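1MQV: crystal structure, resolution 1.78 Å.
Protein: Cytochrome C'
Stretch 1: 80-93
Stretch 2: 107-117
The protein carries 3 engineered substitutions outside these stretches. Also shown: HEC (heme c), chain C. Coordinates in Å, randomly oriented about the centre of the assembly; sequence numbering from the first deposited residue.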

# COMPACT_ATOMS: atom_id res chain seq x y z
N ASP A 80 8.85 -1.89 -8.61
CA ASP A 80 8.12 -3.11 -8.89
C ASP A 80 7.32 -3.68 -7.71
O ASP A 80 6.34 -4.42 -7.92
CB ASP A 80 9.09 -4.17 -9.45
CG ASP A 80 9.64 -3.77 -10.84
OD1 ASP A 80 9.28 -2.70 -11.38
OD2 ASP A 80 10.43 -4.53 -11.43
N LEU A 81 7.70 -3.32 -6.48
CA LEU A 81 6.98 -3.81 -5.31
C LEU A 81 5.67 -3.03 -5.27
O LEU A 81 4.66 -3.52 -4.79
CB LEU A 81 7.78 -3.59 -4.00
CG LEU A 81 7.85 -4.72 -2.96
CD1 LEU A 81 6.48 -5.38 -2.79
CD2 LEU A 81 8.87 -5.75 -3.44
N PHE A 82 5.68 -1.77 -5.74
CA PHE A 82 4.41 -1.07 -5.74
C PHE A 82 3.55 -1.69 -6.85
O PHE A 82 2.32 -1.80 -6.72
CB PHE A 82 4.55 0.42 -6.03
CG PHE A 82 4.88 1.22 -4.83
CD1 PHE A 82 3.99 1.31 -3.76
CD2 PHE A 82 6.05 1.98 -4.80
CE1 PHE A 82 4.25 2.15 -2.69
CE2 PHE A 82 6.31 2.82 -3.73
CZ PHE A 82 5.41 2.91 -2.67
N ALA A 83 4.18 -2.07 -7.95
CA ALA A 83 3.41 -2.66 -9.06
C ALA A 83 2.84 -3.99 -8.57
O ALA A 83 1.71 -4.38 -8.98
CB ALA A 83 4.27 -2.90 -10.26
N LYS A 84 3.61 -4.69 -7.75
CA LYS A 84 3.15 -5.97 -7.18
C LYS A 84 1.93 -5.75 -6.29
O LYS A 84 0.92 -6.44 -6.38
CB LYS A 84 4.29 -6.65 -6.40
CG LYS A 84 3.90 -7.92 -5.65
CD LYS A 84 5.12 -8.69 -5.16
CE LYS A 84 4.69 -9.91 -4.36
NZ LYS A 84 5.82 -10.51 -3.68
N LEU A 85 1.98 -4.72 -5.45
CA LEU A 85 0.85 -4.47 -4.59
C LEU A 85 -0.36 -4.04 -5.40
O LEU A 85 -1.48 -4.43 -5.10
CB LEU A 85 1.22 -3.40 -3.53
CG LEU A 85 0.05 -2.91 -2.65
CD1 LEU A 85 -0.65 -4.07 -1.81
CD2 LEU A 85 0.68 -1.84 -1.72
N ALA A 86 -0.15 -3.26 -6.47
CA ALA A 86 -1.25 -2.81 -7.28
C ALA A 86 -1.90 -4.01 -7.93
O ALA A 86 -3.12 -4.14 -7.92
CB ALA A 86 -0.75 -1.80 -8.36
N ALA A 87 -1.09 -4.91 -8.45
CA ALA A 87 -1.65 -6.11 -9.08
C ALA A 87 -2.31 -7.06 -8.06
O ALA A 87 -3.28 -7.73 -8.39
CB ALA A 87 -0.56 -6.83 -9.83
N ALA A 88 -1.79 -7.13 -6.84
CA ALA A 88 -2.41 -7.98 -5.81
C ALA A 88 -3.78 -7.43 -5.41
O ALA A 88 -4.76 -8.18 -5.30
CB ALA A 88 -1.47 -8.08 -4.57
N ALA A 89 -3.87 -6.11 -5.20
CA ALA A 89 -5.13 -5.56 -4.81
C ALA A 89 -6.13 -5.66 -5.93
O ALA A 89 -7.32 -5.87 -5.69
CB ALA A 89 -4.99 -4.04 -4.35
N THR A 90 -5.65 -5.49 -7.16
CA THR A 90 -6.54 -5.60 -8.29
C THR A 90 -7.05 -7.03 -8.44
O THR A 90 -8.23 -7.24 -8.74
CB THR A 90 -5.84 -5.13 -9.58
OG1 THR A 90 -5.56 -3.73 -9.43
CG2 THR A 90 -6.73 -5.34 -10.79
N ALA A 91 -6.19 -8.00 -8.22
CA ALA A 91 -6.65 -9.40 -8.33
C ALA A 91 -7.62 -9.71 -7.17
O ALA A 91 -8.61 -10.43 -7.33
CB ALA A 91 -5.45 -10.34 -8.32
N ALA A 92 -7.37 -9.14 -6.00
CA ALA A 92 -8.24 -9.37 -4.85
C ALA A 92 -9.66 -8.81 -5.04
O ALA A 92 -10.59 -9.29 -4.40
CB ALA A 92 -7.56 -8.79 -3.54
N GLN A 93 -9.85 -7.83 -5.92
CA GLN A 93 -11.19 -7.31 -6.16
C GLN A 93 -11.97 -8.42 -6.83
O GLN A 93 -13.17 -8.53 -6.66
CB GLN A 93 -11.16 -6.07 -7.05
CG GLN A 93 -10.44 -4.90 -6.36
CD GLN A 93 -10.24 -3.67 -7.24
OE1 GLN A 93 -9.18 -3.04 -7.19
NE2 GLN A 93 -11.24 -3.31 -8.02
N GLY A 107 -4.21 -11.96 2.90
CA GLY A 107 -2.79 -12.00 3.23
C GLY A 107 -1.85 -11.69 2.07
O GLY A 107 -0.81 -11.03 2.25
N GLY A 108 -2.19 -12.16 0.87
CA GLY A 108 -1.36 -11.89 -0.29
C GLY A 108 -1.22 -10.40 -0.60
O GLY A 108 -0.20 -9.92 -1.10
N VAL A 109 -2.27 -9.67 -0.28
CA VAL A 109 -2.27 -8.24 -0.50
C VAL A 109 -1.43 -7.53 0.55
O VAL A 109 -0.43 -6.83 0.24
CB VAL A 109 -3.71 -7.69 -0.44
CG1 VAL A 109 -3.71 -6.20 -0.73
CG2 VAL A 109 -4.62 -8.45 -1.44
N LEU A 110 -1.85 -7.70 1.81
CA LEU A 110 -1.21 -7.04 2.93
C LEU A 110 0.24 -7.41 3.19
O LEU A 110 0.97 -6.64 3.82
CB LEU A 110 -2.04 -7.25 4.21
CG LEU A 110 -3.53 -6.83 4.20
CD1 LEU A 110 -4.09 -6.94 5.60
CD2 LEU A 110 -3.67 -5.38 3.69
N GLY A 111 0.69 -8.58 2.74
CA GLY A 111 2.08 -8.92 2.99
C GLY A 111 3.08 -8.00 2.26
O GLY A 111 4.24 -7.88 2.67
N ASN A 112 2.60 -7.35 1.21
CA ASN A 112 3.42 -6.46 0.42
C ASN A 112 3.78 -5.23 1.25
O ASN A 112 4.84 -4.65 1.02
CB ASN A 112 2.64 -6.04 -0.83
CG ASN A 112 2.59 -7.12 -1.85
OD1 ASN A 112 3.65 -7.51 -2.38
ND2 ASN A 112 1.39 -7.65 -2.12
N CYS A 113 2.92 -4.84 2.20
CA CYS A 113 3.22 -3.64 3.00
C CYS A 113 4.53 -3.88 3.78
O CYS A 113 5.51 -3.14 3.62
CB CYS A 113 2.08 -3.32 3.99
SG CYS A 113 0.41 -3.36 3.26
N LYS A 114 4.57 -4.92 4.60
CA LYS A 114 5.78 -5.23 5.38
C LYS A 114 7.02 -5.50 4.51
O LYS A 114 8.16 -5.11 4.86
CB LYS A 114 5.53 -6.46 6.28
CG LYS A 114 6.70 -6.80 7.20
CD LYS A 114 6.35 -7.93 8.18
CE LYS A 114 7.59 -8.42 8.94
NZ LYS A 114 8.39 -7.33 9.59
N SER A 115 6.83 -6.20 3.40
CA SER A 115 7.94 -6.52 2.51
C SER A 115 8.70 -5.30 2.07
O SER A 115 9.91 -5.31 2.01
CB SER A 115 7.46 -7.27 1.28
OG SER A 115 7.16 -8.61 1.65
N CYS A 116 7.98 -4.22 1.78
CA CYS A 116 8.66 -3.03 1.34
C CYS A 116 9.18 -2.29 2.58
O CYS A 116 10.31 -1.80 2.58
CB CYS A 116 7.70 -2.13 0.59
SG CYS A 116 8.52 -0.69 0.02
N HIS A 117 8.36 -2.19 3.61
CA HIS A 117 8.79 -1.46 4.81
C HIS A 117 10.09 -2.03 5.38
O HIS A 117 10.97 -1.28 5.76
CB HIS A 117 7.67 -1.44 5.87
CG HIS A 117 6.45 -0.70 5.42
ND1 HIS A 117 5.21 -0.86 6.01
CD2 HIS A 117 6.27 0.23 4.45
CE1 HIS A 117 4.33 -0.07 5.42
NE2 HIS A 117 4.96 0.61 4.46
FE HEC C . 4.03 2.07 3.24
CHA HEC C . 4.92 4.98 4.68
CHB HEC C . 1.07 2.15 4.94
CHC HEC C . 2.80 -0.39 1.28
CHD HEC C . 6.87 2.20 1.14
NA HEC C . 3.16 3.35 4.59
C1A HEC C . 3.72 4.50 5.04
C2A HEC C . 2.83 5.11 5.96
C3A HEC C . 1.70 4.30 6.10
C4A HEC C . 1.95 3.20 5.20
CMA HEC C . 0.46 4.38 6.92
CAA HEC C . 3.12 6.39 6.75
CBA HEC C . 2.65 7.58 5.95
CGA HEC C . 2.73 8.88 6.77
O1A HEC C . 1.68 9.30 7.27
O2A HEC C . 3.84 9.43 6.91
NB HEC C . 2.35 1.10 3.16
C1B HEC C . 1.26 1.15 4.01
C2B HEC C . 0.28 0.07 3.76
C3B HEC C . 0.77 -0.65 2.74
C4B HEC C . 2.04 0.02 2.34
CMB HEC C . -1.01 -0.14 4.61
CAB HEC C . 0.21 -1.84 2.12
CBB HEC C . -1.12 -1.95 1.69
NC HEC C . 4.66 1.18 1.54
C1C HEC C . 4.03 0.14 0.86
C2C HEC C . 4.82 -0.36 -0.19
C3C HEC C . 6.01 0.33 -0.26
C4C HEC C . 5.87 1.30 0.87
CMC HEC C . 4.51 -1.64 -1.03
CAC HEC C . 7.21 0.20 -1.07
CBC HEC C . 7.08 -0.45 -2.39
ND HEC C . 5.62 3.30 2.93
C1D HEC C . 6.75 3.19 2.16
C2D HEC C . 7.73 4.25 2.46
C3D HEC C . 7.16 5.00 3.46
C4D HEC C . 5.84 4.44 3.74
CMD HEC C . 8.98 4.51 1.56
CAD HEC C . 7.81 6.33 4.07
CBD HEC C . 7.19 7.48 3.23
CGD HEC C . 7.89 8.80 3.56
O1D HEC C . 8.07 9.01 4.77
O2D HEC C . 8.24 9.56 2.64
O HOH W 1 6.05 -8.53 -1.37

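The two helices run nearly antiparallel, their N-to-C directions 160° apart and their axes 8.8 Å apart at closest approach. No direct hydrogen bond crosses between them; shape does most of the work, helped by one water and by the heme that both helices touch. The register brings L81 near C116, L85 near N112 and A88 near V109, and the helices draw closer along that series: the CA atoms of L81 and C116 are 6.9 Å apart, those of A88 and V109 only 5.3 Å.

The tight end is built on small residues. V109 is a knob in a hollow formed by L85, A88, A89 and A92. Three of these four are alanines, whose single methyl groups leave space for a branched side chain while keeping the walls apolar. With chi1 in t, V109 puts CG2 3.6 Å from A92 CB and CG1 3.9 Å from L85 CD1; CG1 also lies 4.4 Å from A89 CB. Because A88 has nothing beyond CB, its backbone can come close too, and its O lies 3.9 Å from V109 CG2.

One turn further along, N112 fills the next hollow, among L81, K84, L85 and A88. A polar knob in such a place needs its polar atoms satisfied. Its ND2 donates to V109 O in its own helix, 3.1 Å away, while A88 CB packs 3.8 Å from ND2. N112 OD1 faces the more open side and accepts a hydrogen bond from the O of water 1 at 2.8 Å. The same water O accepts one from K84 NZ at 3.1 Å, so a bridge joins the helices. K84 suits this exposed edge of the contact because its extended, all-t chain lays methylenes against the asparagine, CE approaching OD1 to 3.3 Å, while the amine remains exposed at the water.

L85 fits between the two knobs. Its CA-to-CB bond points sideways, but chi1 in t and chi2 in p bring its end nearer, with CD1 4.0 Å from N112 CB and 3.4 Å from V109 O. Its other methyl, CD2, lies 3.9 Å from heme CBB.

At the wider end L81 fills the space with a larger apolar side chain, its CG 4.4 Å from C116 CB and its CB 3.6 Å from heme CBC. Here the heme joins the packing: C113 SG and C116 SG are bonded to CAB and CAC, each at 1.9 Å, H117 NE2 binds FE at 2.1 Å, and F82 lays one ring face against CBC.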